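Local coordinates for protein Crov588 (Cafeteriavirus, PDB 6NYR) that is of unknown function but forms a circular leucine-rich-repeat solenoid of FNIP repeats, a class of fold that commonly binds proteins, at residues K55-N66 and S75-N86. Residues are numbered along the deposited sequence; the frame is centred on the assembly and turned at random.
Sequences KVIKFGWTSEFN and SLTEIYYGIYKN
Lys55 O accepts from Thr77 N, Thr77 OG1 and Glu78 N at the start of a parallel strand pair, 56-58 with 78-80, of two successive leucine-rich-repeat coils. Thr77 N reaches it in the carbonyl plane at 2.9 Å, Glu78 N comes almost end-on, and Thr77 OG1 approaches from above that plane. Further backbone bonds run from Ile57 N to Glu78 O and from Tyr80 N to Ile57 O (3.0 Å), continuing the parallel pairing.

Apolar contacts gather on the face of Ile57 and Ile79, which turns into the core of the coils. Ile57 lies alongside Ile79, CB to CG1 3.9 Å, and crosses Leu76 at about a right angle. The Phe59 and Tyr81 rings are nearly parallel (18°) but slid apart, with centroids 5.3 Å apart, while Phe65 CE2 meets the Tyr81 edge. On the other face, Val56 CG2 packs 3.7 Å from Glu78 CD; Tyr80 OH donates to Glu78 OE1 from above the carboxylate plane, which probably limits that group's rotation.

Past the strands the contacts are polar. Asn86 N donates to Asn66 OD1 along a nearly straight N-H (176°), but from well above the amide plane. A water takes Gly82 N and gives a weak bond to Ser63 OG.

Strand 35-37 continues the parallel pairing beyond 56-58, and strand 101-103 does so beyond 78-80.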
loop_
_atom_site.group_PDB
_atom_site.type_symbol
_atom_site.label_atom_id
_atom_site.label_comp_id
_atom_site.label_asym_id
_atom_site.label_seq_id
_atom_site.Cartn_x
_atom_site.Cartn_y
_atom_site.Cartn_z
ATOM N N LYS A 55 -4.304 12.798 -26.288
ATOM C CA LYS A 55 -4.014 14.153 -25.841
ATOM C C LYS A 55 -2.919 14.214 -24.791
ATOM O O LYS A 55 -2.487 15.316 -24.434
ATOM C CB LYS A 55 -5.304 14.785 -25.293
ATOM C CG LYS A 55 -6.467 14.681 -26.282
ATOM C CD LYS A 55 -7.543 15.730 -26.048
ATOM C CE LYS A 55 -8.242 15.499 -24.714
ATOM N NZ LYS A 55 -8.903 14.156 -24.664
ATOM N N VAL A 56 -2.451 13.066 -24.307
ATOM C CA VAL A 56 -1.466 12.985 -23.238
ATOM C C VAL A 56 -0.421 11.956 -23.642
ATOM O O VAL A 56 -0.767 10.825 -24.003
ATOM C CB VAL A 56 -2.116 12.595 -21.897
ATOM C CG1 VAL A 56 -1.063 12.510 -20.800
ATOM C CG2 VAL A 56 -3.215 13.585 -21.530
ATOM N N ILE A 57 0.850 12.340 -23.576
ATOM C CA ILE A 57 1.965 11.438 -23.855
ATOM C C ILE A 57 2.878 11.468 -22.637
ATOM O O ILE A 57 3.591 12.454 -22.410
ATOM C CB ILE A 57 2.724 11.824 -25.134
ATOM C CG1 ILE A 57 1.803 11.678 -26.353
ATOM C CG2 ILE A 57 3.966 10.961 -25.300
ATOM C CD1 ILE A 57 2.430 12.085 -27.669
ATOM N N LYS A 58 2.860 10.391 -21.859
ATOM C CA LYS A 58 3.648 10.261 -20.640
ATOM C C LYS A 58 4.775 9.271 -20.897
ATOM O O LYS A 58 4.524 8.142 -21.326
ATOM C CB LYS A 58 2.761 9.799 -19.478
ATOM C CG LYS A 58 3.395 9.931 -18.101
ATOM C CD LYS A 58 4.199 8.700 -17.723
ATOM C CE LYS A 58 4.677 8.774 -16.274
ATOM N NZ LYS A 58 3.629 8.364 -15.298
ATOM N N PHE A 59 6.015 9.700 -20.658
ATOM C CA PHE A 59 7.172 8.894 -21.033
ATOM C C PHE A 59 7.756 8.065 -19.896
ATOM O O PHE A 59 8.364 7.025 -20.165
ATOM C CB PHE A 59 8.281 9.789 -21.607
ATOM C CG PHE A 59 8.182 10.004 -23.091
ATOM C CD1 PHE A 59 8.671 9.058 -23.974
ATOM C CD2 PHE A 59 7.607 11.155 -23.603
ATOM C CE1 PHE A 59 8.580 9.248 -25.337
ATOM C CE2 PHE A 59 7.515 11.350 -24.969
ATOM C CZ PHE A 59 8.003 10.395 -25.834
ATOM N N GLY A 60 7.595 8.470 -18.644
ATOM C CA GLY A 60 8.186 7.709 -17.558
ATOM C C GLY A 60 9.628 8.098 -17.311
ATOM O O GLY A 60 10.436 8.128 -18.244
ATOM N N TRP A 61 9.968 8.357 -16.046
ATOM C CA TRP A 61 11.142 9.168 -15.747
ATOM C C TRP A 61 12.459 8.540 -16.190
ATOM O O TRP A 61 13.431 9.276 -16.386
ATOM C CB TRP A 61 11.177 9.495 -14.248
ATOM C CG TRP A 61 11.425 8.341 -13.320
ATOM C CD1 TRP A 61 10.539 7.367 -12.955
ATOM C CD2 TRP A 61 12.639 8.063 -12.613
ATOM N NE1 TRP A 61 11.133 6.492 -12.075
ATOM C CE2 TRP A 61 12.422 6.898 -11.848
ATOM C CE3 TRP A 61 13.892 8.683 -12.557
ATOM C CZ2 TRP A 61 13.413 6.339 -11.040
ATOM C CZ3 TRP A 61 14.874 8.127 -11.756
ATOM C CH2 TRP A 61 14.628 6.967 -11.008
ATOM N N THR A 62 12.524 7.222 -16.370
ATOM C CA THR A 62 13.769 6.582 -16.781
ATOM C C THR A 62 13.830 6.326 -18.286
ATOM O O THR A 62 14.739 5.628 -18.750
ATOM C CB THR A 62 13.985 5.263 -16.031
ATOM O OG1 THR A 62 12.935 4.342 -16.350
ATOM C CG2 THR A 62 14.018 5.494 -14.527
ATOM N N SER A 63 12.902 6.890 -19.055
ATOM C CA SER A 63 12.822 6.602 -20.482
ATOM C C SER A 63 14.126 6.917 -21.208
ATOM O O SER A 63 14.801 7.908 -20.918
ATOM C CB SER A 63 11.685 7.409 -21.113
ATOM O OG SER A 63 12.003 7.780 -22.449
ATOM N N GLU A 64 14.465 6.062 -22.171
ATOM C CA GLU A 64 15.660 6.209 -22.996
ATOM C C GLU A 64 15.395 6.989 -24.284
ATOM O O GLU A 64 16.239 6.988 -25.185
ATOM C CB GLU A 64 16.212 4.821 -23.335
ATOM C CG GLU A 64 16.564 3.985 -22.110
ATOM C CD GLU A 64 17.279 2.689 -22.455
ATOM O OE1 GLU A 64 17.571 2.462 -23.649
ATOM O OE2 GLU A 64 17.557 1.897 -21.529
ATOM N N PHE A 65 14.252 7.664 -24.377
ATOM C CA PHE A 65 13.878 8.405 -25.574
ATOM C C PHE A 65 14.694 9.685 -25.708
ATOM O O PHE A 65 14.744 10.502 -24.784
ATOM C CB PHE A 65 12.379 8.725 -25.506
ATOM C CG PHE A 65 11.867 9.563 -26.637
ATOM C CD1 PHE A 65 11.575 8.988 -27.859
ATOM C CD2 PHE A 65 11.648 10.922 -26.468
ATOM C CE1 PHE A 65 11.092 9.751 -28.901
ATOM C CE2 PHE A 65 11.163 11.692 -27.508
ATOM C CZ PHE A 65 10.883 11.103 -28.728
ATOM N N ASN A 66 15.344 9.852 -26.870
ATOM C CA ASN A 66 15.932 11.139 -27.251
ATOM C C ASN A 66 15.898 11.257 -28.779
ATOM O O ASN A 66 16.908 11.141 -29.474
ATOM C CB ASN A 66 17.361 11.327 -26.730
ATOM C CG ASN A 66 17.854 12.764 -26.896
ATOM O OD1 ASN A 66 17.063 13.675 -27.161
ATOM N ND2 ASN A 66 19.160 12.969 -26.737
ATOM N N SER A 75 -3.727 18.648 -31.218
ATOM C CA SER A 75 -4.691 18.316 -30.176
ATOM C C SER A 75 -4.024 17.803 -28.910
ATOM O O SER A 75 -4.715 17.552 -27.916
ATOM C CB SER A 75 -5.690 17.269 -30.682
ATOM O OG SER A 75 -6.409 17.739 -31.810
ATOM N N LEU A 76 -2.699 17.638 -28.913
ATOM C CA LEU A 76 -1.987 17.342 -27.673
ATOM C C LEU A 76 -2.213 18.457 -26.658
ATOM O O LEU A 76 -2.128 19.645 -26.992
ATOM C CB LEU A 76 -0.492 17.185 -27.907
ATOM C CG LEU A 76 0.139 15.793 -27.887
ATOM C CD1 LEU A 76 1.637 15.981 -27.554
ATOM C CD2 LEU A 76 -0.503 14.840 -26.926
ATOM N N THR A 77 -2.496 18.074 -25.416
ATOM C CA THR A 77 -2.568 19.013 -24.307
ATOM C C THR A 77 -1.527 18.763 -23.230
ATOM O O THR A 77 -1.269 19.667 -22.427
ATOM C CB THR A 77 -3.958 18.964 -23.651
ATOM O OG1 THR A 77 -4.227 17.631 -23.200
ATOM C CG2 THR A 77 -5.029 19.399 -24.634
ATOM N N GLU A 78 -0.920 17.580 -23.193
ATOM C CA GLU A 78 0.033 17.230 -22.151
ATOM C C GLU A 78 1.119 16.350 -22.742
ATOM O O GLU A 78 0.834 15.463 -23.551
ATOM C CB GLU A 78 -0.646 16.482 -21.001
ATOM C CG GLU A 78 -1.939 17.090 -20.543
ATOM C CD GLU A 78 -2.484 16.442 -19.278
ATOM O OE1 GLU A 78 -1.775 15.606 -18.688
ATOM O OE2 GLU A 78 -3.631 16.766 -18.888
ATOM N N ILE A 79 2.363 16.607 -22.352
ATOM C CA ILE A 79 3.459 15.700 -22.670
ATOM C C ILE A 79 4.527 15.841 -21.595
ATOM O O ILE A 79 4.890 16.952 -21.193
ATOM C CB ILE A 79 4.053 15.958 -24.072
ATOM C CG1 ILE A 79 5.066 14.850 -24.396
ATOM C CG2 ILE A 79 4.729 17.318 -24.131
ATOM C CD1 ILE A 79 5.451 14.766 -25.843
ATOM N N TYR A 80 5.035 14.698 -21.139
ATOM C CA TYR A 80 6.015 14.633 -20.062
ATOM C C TYR A 80 7.203 13.813 -20.539
ATOM O O TYR A 80 7.046 12.638 -20.889
ATOM C CB TYR A 80 5.393 14.016 -18.809
ATOM C CG TYR A 80 4.056 14.631 -18.443
ATOM C CD1 TYR A 80 3.980 15.677 -17.537
ATOM C CD2 TYR A 80 2.874 14.170 -19.009
ATOM C CE1 TYR A 80 2.768 16.244 -17.199
ATOM C CE2 TYR A 80 1.653 14.733 -18.679
ATOM C CZ TYR A 80 1.605 15.772 -17.773
ATOM O OH TYR A 80 0.397 16.338 -17.437
ATOM N N TYR A 81 8.380 14.430 -20.561
ATOM C CA TYR A 81 9.585 13.784 -21.058
ATOM C C TYR A 81 10.431 13.245 -19.905
ATOM O O TYR A 81 10.251 13.606 -18.738
ATOM C CB TYR A 81 10.411 14.753 -21.912
ATOM C CG TYR A 81 9.809 15.090 -23.257
ATOM C CD1 TYR A 81 9.840 14.172 -24.298
ATOM C CD2 TYR A 81 9.226 16.328 -23.491
ATOM C CE1 TYR A 81 9.305 14.473 -25.535
ATOM C CE2 TYR A 81 8.682 16.638 -24.728
ATOM C CZ TYR A 81 8.729 15.706 -25.745
ATOM O OH TYR A 81 8.192 16.002 -26.979
ATOM N N GLY A 82 11.394 12.388 -20.265
ATOM C CA GLY A 82 12.148 11.616 -19.316
ATOM C C GLY A 82 13.597 12.043 -19.195
ATOM O O GLY A 82 13.979 13.166 -19.550
ATOM N N ILE A 83 14.427 11.110 -18.726
ATOM C CA ILE A 83 15.750 11.457 -18.221
ATOM C C ILE A 83 16.747 11.739 -19.334
ATOM O O ILE A 83 17.679 12.532 -19.144
ATOM C CB ILE A 83 16.252 10.326 -17.305
ATOM C CG1 ILE A 83 17.519 10.746 -16.557
ATOM C CG2 ILE A 83 16.543 9.064 -18.123
ATOM C CD1 ILE A 83 17.260 11.721 -15.434
ATOM N N TYR A 84 16.595 11.108 -20.491
ATOM C CA TYR A 84 17.583 11.213 -21.554
ATOM C C TYR A 84 17.190 12.198 -22.650
ATOM O O TYR A 84 17.962 12.389 -23.597
ATOM C CB TYR A 84 17.825 9.825 -22.164
ATOM C CG TYR A 84 18.731 8.915 -21.358
ATOM C CD1 TYR A 84 19.977 9.354 -20.913
ATOM C CD2 TYR A 84 18.347 7.617 -21.050
ATOM C CE1 TYR A 84 20.812 8.523 -20.183
ATOM C CE2 TYR A 84 19.180 6.779 -20.314
ATOM C CZ TYR A 84 20.405 7.238 -19.887
ATOM O OH TYR A 84 21.227 6.405 -19.162
ATOM N N LYS A 85 16.032 12.843 -22.538
ATOM C CA LYS A 85 15.535 13.707 -23.601
ATOM C C LYS A 85 16.129 15.107 -23.497
ATOM O O LYS A 85 16.111 15.724 -22.428
ATOM C CB LYS A 85 14.010 13.782 -23.544
ATOM C CG LYS A 85 13.370 14.677 -24.599
ATOM C CD LYS A 85 13.648 14.173 -26.011
ATOM C CE LYS A 85 12.849 14.959 -27.049
ATOM N NZ LYS A 85 13.654 16.002 -27.749
ATOM N N ASN A 86 16.653 15.599 -24.614
ATOM C CA ASN A 86 17.125 16.968 -24.760
ATOM C C ASN A 86 16.138 17.759 -25.609
ATOM O O ASN A 86 15.216 17.204 -26.213
ATOM C CB ASN A 86 18.519 16.988 -25.399
ATOM C CG ASN A 86 19.290 18.257 -25.088
ATOM O OD1 ASN A 86 18.719 19.262 -24.666
ATOM N ND2 ASN A 86 20.601 18.215 -25.297
HETATM O O HOH W 1 13.872 10.148 -22.268
HETATM O O HOH W 2 11.373 11.119 -23.108
HETATM O O HOH W 3 20.384 11.926 -24.634
#